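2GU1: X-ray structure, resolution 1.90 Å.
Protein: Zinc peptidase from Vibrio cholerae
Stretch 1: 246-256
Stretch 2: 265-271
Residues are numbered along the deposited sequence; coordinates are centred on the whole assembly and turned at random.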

# COMPACT_ATOMS: atom_id res chain seq x y z
N TYR A 246 -17.24 5.62 0.71
CA TYR A 246 -16.51 6.61 1.49
C TYR A 246 -15.19 6.09 2.02
O TYR A 246 -15.06 4.89 2.29
CB TYR A 246 -17.35 7.05 2.68
CG TYR A 246 -18.77 7.41 2.34
CD1 TYR A 246 -19.10 8.71 1.96
CD2 TYR A 246 -19.78 6.46 2.40
CE1 TYR A 246 -20.42 9.05 1.66
CE2 TYR A 246 -21.10 6.79 2.10
CZ TYR A 246 -21.41 8.08 1.73
OH TYR A 246 -22.72 8.41 1.46
N SER A 247 -14.23 6.99 2.20
CA SER A 247 -12.94 6.62 2.76
C SER A 247 -13.15 6.33 4.23
O SER A 247 -13.89 7.04 4.91
CB SER A 247 -11.92 7.75 2.62
OG SER A 247 -10.71 7.44 3.31
N THR A 248 -12.52 5.27 4.73
CA THR A 248 -12.66 4.91 6.13
C THR A 248 -11.68 5.70 7.00
O THR A 248 -11.62 5.50 8.22
CB THR A 248 -12.43 3.41 6.33
OG1 THR A 248 -11.24 3.02 5.64
CG2 THR A 248 -13.62 2.62 5.78
N GLY A 249 -10.92 6.60 6.38
CA GLY A 249 -9.98 7.38 7.16
C GLY A 249 -9.36 8.57 6.43
O GLY A 249 -9.45 8.67 5.21
N ASP A 250 -8.75 9.47 7.20
CA ASP A 250 -8.09 10.62 6.60
C ASP A 250 -6.93 10.06 5.80
O ASP A 250 -6.35 9.04 6.17
CB ASP A 250 -7.56 11.57 7.68
CG ASP A 250 -8.64 12.07 8.62
OD1 ASP A 250 -9.76 12.37 8.15
OD2 ASP A 250 -8.37 12.16 9.83
N GLY A 251 -6.58 10.71 4.70
CA GLY A 251 -5.47 10.21 3.90
C GLY A 251 -5.31 10.89 2.56
O GLY A 251 -5.91 11.92 2.29
N LYS A 252 -4.49 10.29 1.72
CA LYS A 252 -4.24 10.83 0.40
C LYS A 252 -4.38 9.77 -0.66
O LYS A 252 -3.89 8.64 -0.51
CB LYS A 252 -2.84 11.44 0.35
CG LYS A 252 -2.46 12.01 -1.01
CD LYS A 252 -1.15 12.78 -0.94
CE LYS A 252 0.01 11.88 -0.56
NZ LYS A 252 0.21 10.82 -1.59
N VAL A 253 -5.06 10.13 -1.74
CA VAL A 253 -5.27 9.23 -2.86
C VAL A 253 -3.91 9.01 -3.51
O VAL A 253 -3.29 9.96 -4.00
CB VAL A 253 -6.24 9.85 -3.88
CG1 VAL A 253 -6.46 8.88 -5.03
CG2 VAL A 253 -7.55 10.19 -3.21
N ILE A 254 -3.44 7.77 -3.53
CA ILE A 254 -2.15 7.48 -4.12
C ILE A 254 -2.27 6.69 -5.41
O ILE A 254 -1.33 6.67 -6.21
CB ILE A 254 -1.24 6.70 -3.14
CG1 ILE A 254 -1.90 5.40 -2.71
CG2 ILE A 254 -0.95 7.56 -1.91
CD1 ILE A 254 -1.06 4.57 -1.75
N VAL A 255 -3.41 6.04 -5.62
CA VAL A 255 -3.63 5.25 -6.83
C VAL A 255 -5.05 5.39 -7.37
O VAL A 255 -6.02 5.33 -6.62
CB VAL A 255 -3.36 3.76 -6.57
CG1 VAL A 255 -3.60 2.96 -7.84
CG2 VAL A 255 -1.94 3.57 -6.08
N VAL A 256 -5.15 5.57 -8.68
CA VAL A 256 -6.43 5.70 -9.38
C VAL A 256 -6.26 4.98 -10.71
O VAL A 256 -5.69 5.54 -11.64
CB VAL A 256 -6.77 7.18 -9.66
CG1 VAL A 256 -8.09 7.29 -10.41
CG2 VAL A 256 -6.83 7.96 -8.37
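Stretch 2, residues 265-271: YLVIEHN

The contact is held first by backbone hydrogen bonds between two antiparallel strands, 251-256 and 265-269. One reciprocal pair is K252 and E269: K252 N donates to E269 O at 2.9 Å, and E269 N returns the bond to K252 O, also at 2.9 Å and nearly straight. Just beyond the end of strand 265-269, the H270 side chain extends the ladder in its own way. With chi1 in the m well, its ring brings ND1 to 2.9 Å from D250 O, so a side-chain donor meets a main-chain carbonyl of the loop before the first strand. That carbonyl lies at the ring edge, near its plane, where an imidazole N-H points; NE2 is satisfied elsewhere in the structure.

Further along, the pairing is broken by a beta bulge. V253 faces I268 as a non-hydrogen-bonded pair, but the next hydrogen-bonded pair is V255 with V267, one residue out of step. The carbonyl of V267 spans the irregularity: I254 N reaches V267 O at 3.0 Å, and V255 N makes a weak bond to the same V267 O at 3.3 Å. I254 has a psi of -19°, far from extended, while V255, with phi/psi -141/135, is extended. Regular pairing then resumes as V267 N donates to V255 O at 3.1 Å. The strand axes approach to 4.5 Å, and their N-to-C directions make an angle of 139°, well short of exactly antiparallel.

Side chains sort onto two faces. On one, V253 CG1 packs 3.7 Å from L266 CD1, and V256 CG2 comes to 3.3 Å from L266 CD1, so a single leucine methyl serves two valines on either side of the bulge. I268 shares this face, its CD1 3.6 Å from S247 OG. On the other, V255 CB and V267 CB stand 3.6 Å apart, and V255 CG1 lies 4.0 Å from Y265 CE1. I254, at the bulge, points its CA-to-CB bond sideways, yet its end comes nearer: I254 CD1 is 3.7 Å from V267 CG1, and I254 CG2 is 3.7 Å from E269 CB.

G251 and H270 have the shortest CA-CA distance of the register: G251 CA sits 4.1 Å from H270 CA, and 3.2 Å from E269 O; an ideal CB here would clash with E269 O and I268 CG2. Before it, S247 OG donates to G249 O at 2.6 Å, bracing the loop beside the histidine ring. The rule is economical: glycine where the chains crowd, a bulge where register changes, branched aliphatics on the V253, V256, L266 and I268 face, and valines beside K252 and E269 on the other.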

# COMPACT_ATOMS: atom_id res chain seq x y z
N TYR A 265 -10.45 1.13 -9.69
CA TYR A 265 -10.14 1.00 -8.28
C TYR A 265 -9.32 2.16 -7.76
O TYR A 265 -8.70 2.92 -8.53
CB TYR A 265 -9.49 -0.37 -7.97
CG TYR A 265 -8.01 -0.51 -8.25
CD1 TYR A 265 -7.06 -0.18 -7.28
CD2 TYR A 265 -7.56 -1.04 -9.46
CE1 TYR A 265 -5.69 -0.39 -7.51
CE2 TYR A 265 -6.20 -1.26 -9.70
CZ TYR A 265 -5.27 -0.94 -8.72
OH TYR A 265 -3.93 -1.22 -8.93
N LEU A 266 -9.34 2.30 -6.45
CA LEU A 266 -8.66 3.41 -5.80
C LEU A 266 -7.90 2.89 -4.58
O LEU A 266 -8.30 1.91 -3.96
CB LEU A 266 -9.73 4.41 -5.36
CG LEU A 266 -9.51 5.90 -5.09
CD1 LEU A 266 -9.07 6.60 -6.37
CD2 LEU A 266 -10.83 6.49 -4.60
N VAL A 267 -6.82 3.58 -4.23
CA VAL A 267 -6.04 3.22 -3.06
C VAL A 267 -5.73 4.50 -2.31
O VAL A 267 -5.28 5.49 -2.91
CB VAL A 267 -4.71 2.53 -3.43
CG1 VAL A 267 -3.91 2.25 -2.15
CG2 VAL A 267 -4.98 1.23 -4.19
N ILE A 268 -5.97 4.50 -1.01
CA ILE A 268 -5.71 5.66 -0.19
C ILE A 268 -4.68 5.30 0.85
O ILE A 268 -4.72 4.20 1.42
CB ILE A 268 -7.02 6.14 0.51
CG1 ILE A 268 -8.00 6.67 -0.54
CG2 ILE A 268 -6.70 7.21 1.55
CD1 ILE A 268 -9.32 7.14 0.04
N GLU A 269 -3.73 6.19 1.08
CA GLU A 269 -2.71 5.96 2.09
C GLU A 269 -3.11 6.84 3.27
O GLU A 269 -3.21 8.06 3.14
CB GLU A 269 -1.32 6.35 1.58
CG GLU A 269 -0.23 6.19 2.62
CD GLU A 269 1.17 6.28 2.03
OE1 GLU A 269 1.45 7.26 1.31
OE2 GLU A 269 1.98 5.36 2.28
N HIS A 270 -3.37 6.20 4.40
CA HIS A 270 -3.80 6.90 5.60
C HIS A 270 -2.63 7.38 6.44
O HIS A 270 -2.66 8.48 6.99
CB HIS A 270 -4.70 5.97 6.40
CG HIS A 270 -5.90 5.51 5.63
ND1 HIS A 270 -6.89 6.37 5.22
CD2 HIS A 270 -6.22 4.29 5.12
CE1 HIS A 270 -7.77 5.71 4.49
NE2 HIS A 270 -7.39 4.45 4.41
N ASN A 271 -1.60 6.54 6.53
CA ASN A 271 -0.38 6.90 7.26
C ASN A 271 0.72 5.93 6.84
O ASN A 271 0.55 5.19 5.88
CB ASN A 271 -0.61 6.90 8.78
CG ASN A 271 -0.76 5.50 9.36
OD1 ASN A 271 -0.78 4.51 8.63
ND2 ASN A 271 -0.88 5.42 10.68